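Local atomic coordinates of methylenetetrahydrofolate--tRNA-(uracil-5-)-methyltransferase TrmFO (PDB entry 3G5S), a protein that uses FAD, methylenetetrahydrofolate and a reduced nicotinamide cofactor to methylate uridine 54 of tRNA at C5, probably in all tRNAs. Residues Y196-R208 against V226-L238. Numbering follows the deposited sequence.
Sequences YRRFHQALLEAQR and VEELARRGYQTLL
Y196 OH donates to Y234 O (2.6 Å), the CE2 edge of its ring meets the face of the Y234 ring in a T-shaped pair (planes at 79°), and L238 CD2 makes a CH-pi contact over its centre. Y234 in turn points an edge at the H200 ring, completing an aromatic cluster, while Y234 CE2 lies over the centre of the R197 guanidinium face. H200, its ring swung beside its own carbonyl carbon (chi1 175°), gives NE2-H to A230 O at 2.9 Å; G233 N binds that oxygen from the opposite face of its carbonyl plane. Next along the helix, L203 is a knob in a hole formed by V226, E227, A230 and L237, its CD1 meeting L237 CD1 tip to tip at 3.5 Å. R231, extended, grips L204 O side-on with NE and NH2 (3.1 Å from NH2). Flat against it stacks the like-charged R208 guanidinium, which takes A206 O side-on, reaches L203 O through NH2, and meets E228 OE1 through a water on NH1; these carbonyls and E228 probably help offset the repulsion. Were R208 cut back to an alanine, R231 would probably lose its stacking partner and the carbonyls of L203 and A206 these donors. A second water ties Y196 OH to G233 O and L237 N. E227 turns its carboxylate elsewhere, to T279 and G280. This is helix packing away from the flavin site: the axis of 196-205 crosses that of 226-231 at -106°, 8.3 Å apart, and helix 193-205 also touches helix 236-239 through Y196 and L203 and rests F199, A202 and L203 on L289 of helix 283-290.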
loop_
_atom_site.group_PDB
_atom_site.type_symbol
_atom_site.label_atom_id
_atom_site.label_comp_id
_atom_site.label_asym_id
_atom_site.label_seq_id
_atom_site.Cartn_x
_atom_site.Cartn_y
_atom_site.Cartn_z
ATOM N N TYR A 196 13.839 -16.796 23.306
ATOM C CA TYR A 196 12.488 -16.298 23.513
ATOM C C TYR A 196 12.444 -15.273 24.644
ATOM O O TYR A 196 11.828 -14.220 24.521
ATOM C CB TYR A 196 11.501 -17.432 23.791
ATOM C CG TYR A 196 10.150 -16.897 24.197
ATOM C CD1 TYR A 196 9.305 -16.320 23.256
ATOM C CD2 TYR A 196 9.734 -16.928 25.521
ATOM C CE1 TYR A 196 8.080 -15.809 23.621
ATOM C CE2 TYR A 196 8.503 -16.418 25.895
ATOM C CZ TYR A 196 7.681 -15.861 24.939
ATOM O OH TYR A 196 6.458 -15.343 25.282
ATOM N N ARG A 197 13.105 -15.578 25.754
ATOM C CA ARG A 197 13.112 -14.658 26.885
ATOM C C ARG A 197 13.687 -13.280 26.520
ATOM O O ARG A 197 13.114 -12.255 26.891
ATOM C CB ARG A 197 13.832 -15.277 28.091
ATOM C CG ARG A 197 13.207 -16.599 28.566
ATOM C CD ARG A 197 13.701 -17.021 29.954
ATOM N NE ARG A 197 12.878 -16.471 31.028
ATOM C CZ ARG A 197 11.988 -17.172 31.727
ATOM N NH1 ARG A 197 11.805 -18.462 31.474
ATOM N NH2 ARG A 197 11.280 -16.586 32.682
ATOM N N ARG A 198 14.797 -13.255 25.785
ATOM C CA ARG A 198 15.393 -11.993 25.324
ATOM C C ARG A 198 14.405 -11.221 24.450
ATOM O O ARG A 198 14.218 -10.017 24.616
ATOM C CB ARG A 198 16.703 -12.244 24.550
ATOM C CG ARG A 198 17.383 -10.975 23.980
ATOM C CD ARG A 198 18.468 -11.293 22.931
ATOM N NE ARG A 198 19.100 -10.084 22.388
ATOM C CZ ARG A 198 19.649 -9.998 21.178
ATOM N NH1 ARG A 198 19.645 -11.048 20.367
ATOM N NH2 ARG A 198 20.189 -8.858 20.769
ATOM N N PHE A 199 13.774 -11.931 23.520
ATOM C CA PHE A 199 12.839 -11.338 22.576
ATOM C C PHE A 199 11.609 -10.782 23.300
ATOM O O PHE A 199 11.190 -9.643 23.074
ATOM C CB PHE A 199 12.440 -12.395 21.547
ATOM C CG PHE A 199 11.588 -11.873 20.431
ATOM C CD1 PHE A 199 12.124 -11.068 19.443
ATOM C CD2 PHE A 199 10.256 -12.218 20.351
ATOM C CE1 PHE A 199 11.339 -10.601 18.406
ATOM C CE2 PHE A 199 9.468 -11.753 19.317
ATOM C CZ PHE A 199 10.013 -10.946 18.341
ATOM N N HIS A 200 11.041 -11.590 24.188
ATOM C CA HIS A 200 9.878 -11.174 24.956
ATOM C C HIS A 200 10.186 -9.936 25.798
ATOM O O HIS A 200 9.396 -8.999 25.840
ATOM C CB HIS A 200 9.379 -12.316 25.840
ATOM C CG HIS A 200 8.263 -11.923 26.753
ATOM N ND1 HIS A 200 8.439 -11.721 28.105
ATOM C CD2 HIS A 200 6.954 -11.679 26.503
ATOM C CE1 HIS A 200 7.286 -11.373 28.648
ATOM N NE2 HIS A 200 6.370 -11.339 27.698
ATOM N N GLN A 201 11.339 -9.929 26.463
ATOM C CA GLN A 201 11.741 -8.768 27.249
ATOM C C GLN A 201 11.884 -7.520 26.378
ATOM O O GLN A 201 11.472 -6.427 26.765
ATOM C CB GLN A 201 13.054 -9.047 27.986
ATOM C CG GLN A 201 12.907 -9.935 29.206
ATOM C CD GLN A 201 11.998 -9.323 30.254
ATOM O OE1 GLN A 201 12.110 -8.139 30.575
ATOM N NE2 GLN A 201 11.086 -10.125 30.787
ATOM N N ALA A 202 12.473 -7.678 25.199
ATOM C CA ALA A 202 12.643 -6.548 24.296
ATOM C C ALA A 202 11.294 -5.983 23.845
ATOM O O ALA A 202 11.144 -4.773 23.679
ATOM C CB ALA A 202 13.481 -6.950 23.101
ATOM N N LEU A 203 10.311 -6.857 23.648
ATOM C CA LEU A 203 8.974 -6.420 23.258
ATOM C C LEU A 203 8.319 -5.569 24.340
ATOM O O LEU A 203 7.589 -4.625 24.040
ATOM C CB LEU A 203 8.081 -7.621 22.951
ATOM C CG LEU A 203 8.213 -8.232 21.558
ATOM C CD1 LEU A 203 7.419 -9.525 21.486
ATOM C CD2 LEU A 203 7.745 -7.249 20.486
ATOM N N LEU A 204 8.568 -5.912 25.598
ATOM C CA LEU A 204 7.945 -5.195 26.706
ATOM C C LEU A 204 8.295 -3.709 26.680
ATOM O O LEU A 204 7.459 -2.862 26.991
ATOM C CB LEU A 204 8.349 -5.807 28.052
ATOM C CG LEU A 204 7.866 -7.231 28.336
ATOM C CD1 LEU A 204 8.374 -7.703 29.693
ATOM C CD2 LEU A 204 6.352 -7.311 28.272
ATOM N N GLU A 205 9.526 -3.400 26.285
ATOM C CA GLU A 205 10.045 -2.041 26.405
ATOM C C GLU A 205 10.080 -1.250 25.098
ATOM O O GLU A 205 10.299 -0.038 25.107
ATOM C CB GLU A 205 11.447 -2.075 27.012
ATOM C CG GLU A 205 11.503 -2.652 28.417
ATOM C CD GLU A 205 12.921 -2.748 28.947
ATOM O OE1 GLU A 205 13.869 -2.664 28.136
ATOM O OE2 GLU A 205 13.089 -2.911 30.174
ATOM N N ALA A 206 9.876 -1.933 23.978
ATOM C CA ALA A 206 10.000 -1.300 22.669
ATOM C C ALA A 206 9.055 -0.112 22.491
ATOM O O ALA A 206 7.911 -0.144 22.944
ATOM C CB ALA A 206 9.776 -2.322 21.576
ATOM N N GLN A 207 9.536 0.932 21.820
ATOM C CA GLN A 207 8.724 2.120 21.573
ATOM C C GLN A 207 7.634 1.850 20.539
ATOM O O GLN A 207 7.882 1.250 19.491
ATOM C CB GLN A 207 9.602 3.295 21.127
ATOM C CG GLN A 207 10.500 3.848 22.221
ATOM C CD GLN A 207 11.042 5.225 21.889
ATOM O OE1 GLN A 207 11.091 5.624 20.725
ATOM N NE2 GLN A 207 11.450 5.963 22.916
ATOM N N ARG A 208 6.420 2.298 20.840
ATOM C CA ARG A 208 5.289 2.067 19.950
ATOM C C ARG A 208 4.550 3.356 19.620
ATOM O O ARG A 208 4.594 4.323 20.382
ATOM C CB ARG A 208 4.328 1.054 20.572
ATOM C CG ARG A 208 3.742 1.497 21.899
ATOM C CD ARG A 208 3.572 0.314 22.833
ATOM N NE ARG A 208 4.855 -0.324 23.117
ATOM C CZ ARG A 208 4.987 -1.524 23.676
ATOM N NH1 ARG A 208 3.911 -2.221 24.010
ATOM N NH2 ARG A 208 6.194 -2.028 23.894
ATOM N N VAL A 226 1.322 -7.674 18.862
ATOM C CA VAL A 226 2.215 -8.619 19.534
ATOM C C VAL A 226 2.898 -8.024 20.752
ATOM O O VAL A 226 3.149 -8.727 21.729
ATOM C CB VAL A 226 3.299 -9.210 18.602
ATOM C CG1 VAL A 226 2.692 -10.198 17.646
ATOM C CG2 VAL A 226 4.046 -8.111 17.854
ATOM N N GLU A 227 3.211 -6.735 20.697
ATOM C CA GLU A 227 3.860 -6.087 21.827
ATOM C C GLU A 227 2.912 -6.019 23.024
ATOM O O GLU A 227 3.349 -6.032 24.171
ATOM C CB GLU A 227 4.394 -4.699 21.446
ATOM C CG GLU A 227 3.336 -3.687 21.031
ATOM C CD GLU A 227 3.024 -3.708 19.541
ATOM O OE1 GLU A 227 3.339 -4.708 18.858
ATOM O OE2 GLU A 227 2.456 -2.711 19.049
ATOM N N GLU A 228 1.613 -5.955 22.754
ATOM C CA GLU A 228 0.622 -5.983 23.824
ATOM C C GLU A 228 0.411 -7.406 24.348
ATOM O O GLU A 228 0.238 -7.603 25.549
ATOM C CB GLU A 228 -0.696 -5.354 23.365
ATOM C CG GLU A 228 -1.729 -5.169 24.470
ATOM C CD GLU A 228 -1.237 -4.300 25.625
ATOM O OE1 GLU A 228 -0.342 -3.455 25.408
ATOM O OE2 GLU A 228 -1.753 -4.462 26.750
ATOM N N LEU A 229 0.428 -8.399 23.462
ATOM C CA LEU A 229 0.412 -9.791 23.910
ATOM C C LEU A 229 1.569 -10.053 24.872
ATOM O O LEU A 229 1.399 -10.709 25.898
ATOM C CB LEU A 229 0.480 -10.758 22.728
ATOM C CG LEU A 229 -0.749 -10.846 21.818
ATOM C CD1 LEU A 229 -0.470 -11.761 20.637
ATOM C CD2 LEU A 229 -1.978 -11.321 22.593
ATOM N N ALA A 230 2.745 -9.532 24.545
ATOM C CA ALA A 230 3.900 -9.682 25.417
ATOM C C ALA A 230 3.615 -9.121 26.806
ATOM O O ALA A 230 3.951 -9.744 27.817
ATOM C CB ALA A 230 5.109 -8.998 24.813
ATOM N N ARG A 231 2.996 -7.946 26.854
ATOM C CA ARG A 231 2.718 -7.296 28.131
ATOM C C ARG A 231 1.677 -8.054 28.943
ATOM O O ARG A 231 1.633 -7.934 30.161
ATOM C CB ARG A 231 2.302 -5.835 27.922
ATOM C CG ARG A 231 3.466 -4.928 27.545
ATOM C CD ARG A 231 3.100 -3.449 27.587
ATOM N NE ARG A 231 4.245 -2.611 27.237
ATOM C CZ ARG A 231 4.186 -1.299 27.029
ATOM N NH1 ARG A 231 3.031 -0.657 27.134
ATOM N NH2 ARG A 231 5.286 -0.626 26.713
ATOM N N ARG A 232 0.856 -8.854 28.274
ATOM C CA ARG A 232 -0.196 -9.583 28.962
ATOM C C ARG A 232 0.320 -10.891 29.581
ATOM O O ARG A 232 -0.416 -11.584 30.280
ATOM C CB ARG A 232 -1.413 -9.745 28.034
ATOM C CG ARG A 232 -2.003 -8.361 27.689
ATOM C CD ARG A 232 -3.205 -8.340 26.744
ATOM N NE ARG A 232 -3.560 -6.956 26.422
ATOM C CZ ARG A 232 -4.624 -6.583 25.715
ATOM N NH1 ARG A 232 -5.473 -7.486 25.242
ATOM N NH2 ARG A 232 -4.842 -5.294 25.484
ATOM N N GLY A 233 1.600 -11.194 29.363
ATOM C CA GLY A 233 2.248 -12.292 30.060
ATOM C C GLY A 233 3.244 -13.100 29.249
ATOM O O GLY A 233 3.130 -13.204 28.031
ATOM N N TYR A 234 4.217 -13.681 29.944
ATOM C CA TYR A 234 5.240 -14.534 29.346
ATOM C C TYR A 234 4.650 -15.653 28.481
ATOM O O TYR A 234 5.202 -15.993 27.439
ATOM C CB TYR A 234 6.110 -15.131 30.460
ATOM C CG TYR A 234 7.268 -15.995 30.007
ATOM C CD1 TYR A 234 7.139 -17.376 29.914
ATOM C CD2 TYR A 234 8.501 -15.432 29.703
ATOM C CE1 TYR A 234 8.205 -18.170 29.517
ATOM C CE2 TYR A 234 9.571 -16.218 29.306
ATOM C CZ TYR A 234 9.416 -17.585 29.214
ATOM O OH TYR A 234 10.482 -18.369 28.823
ATOM N N GLN A 235 3.530 -16.228 28.908
ATOM C CA GLN A 235 2.959 -17.366 28.191
ATOM C C GLN A 235 2.266 -17.000 26.888
ATOM O O GLN A 235 2.105 -17.844 26.012
ATOM C CB GLN A 235 1.942 -18.090 29.071
ATOM C CG GLN A 235 2.522 -18.770 30.284
ATOM C CD GLN A 235 1.479 -19.611 30.987
ATOM O OE1 GLN A 235 0.584 -19.089 31.652
ATOM N NE2 GLN A 235 1.571 -20.921 30.820
ATOM N N THR A 236 1.842 -15.749 26.778
ATOM C CA THR A 236 0.901 -15.348 25.742
ATOM C C THR A 236 1.405 -15.628 24.326
ATOM O O THR A 236 0.709 -16.249 23.524
ATOM C CB THR A 236 0.539 -13.863 25.896
ATOM O OG1 THR A 236 0.364 -13.552 27.285
ATOM C CG2 THR A 236 -0.717 -13.533 25.122
ATOM N N LEU A 237 2.612 -15.178 24.008
ATOM C CA LEU A 237 3.135 -15.407 22.664
ATOM C C LEU A 237 3.328 -16.899 22.366
ATOM O O LEU A 237 3.203 -17.335 21.219
ATOM C CB LEU A 237 4.437 -14.632 22.436
ATOM C CG LEU A 237 4.274 -13.114 22.367
ATOM C CD1 LEU A 237 5.621 -12.419 22.481
ATOM C CD2 LEU A 237 3.564 -12.707 21.083
ATOM N N LEU A 238 3.609 -17.679 23.409
ATOM C CA LEU A 238 3.836 -19.116 23.270
ATOM C C LEU A 238 2.541 -19.873 22.986
ATOM O O LEU A 238 2.555 -20.923 22.342
ATOM C CB LEU A 238 4.524 -19.683 24.516
ATOM C CG LEU A 238 5.888 -19.080 24.856
ATOM C CD1 LEU A 238 6.383 -19.613 26.193
ATOM C CD2 LEU A 238 6.897 -19.349 23.746
HETATM O O HOH W 1 4.229 -13.395 25.609
HETATM O O HOH W 2 1.189 -1.807 23.914
#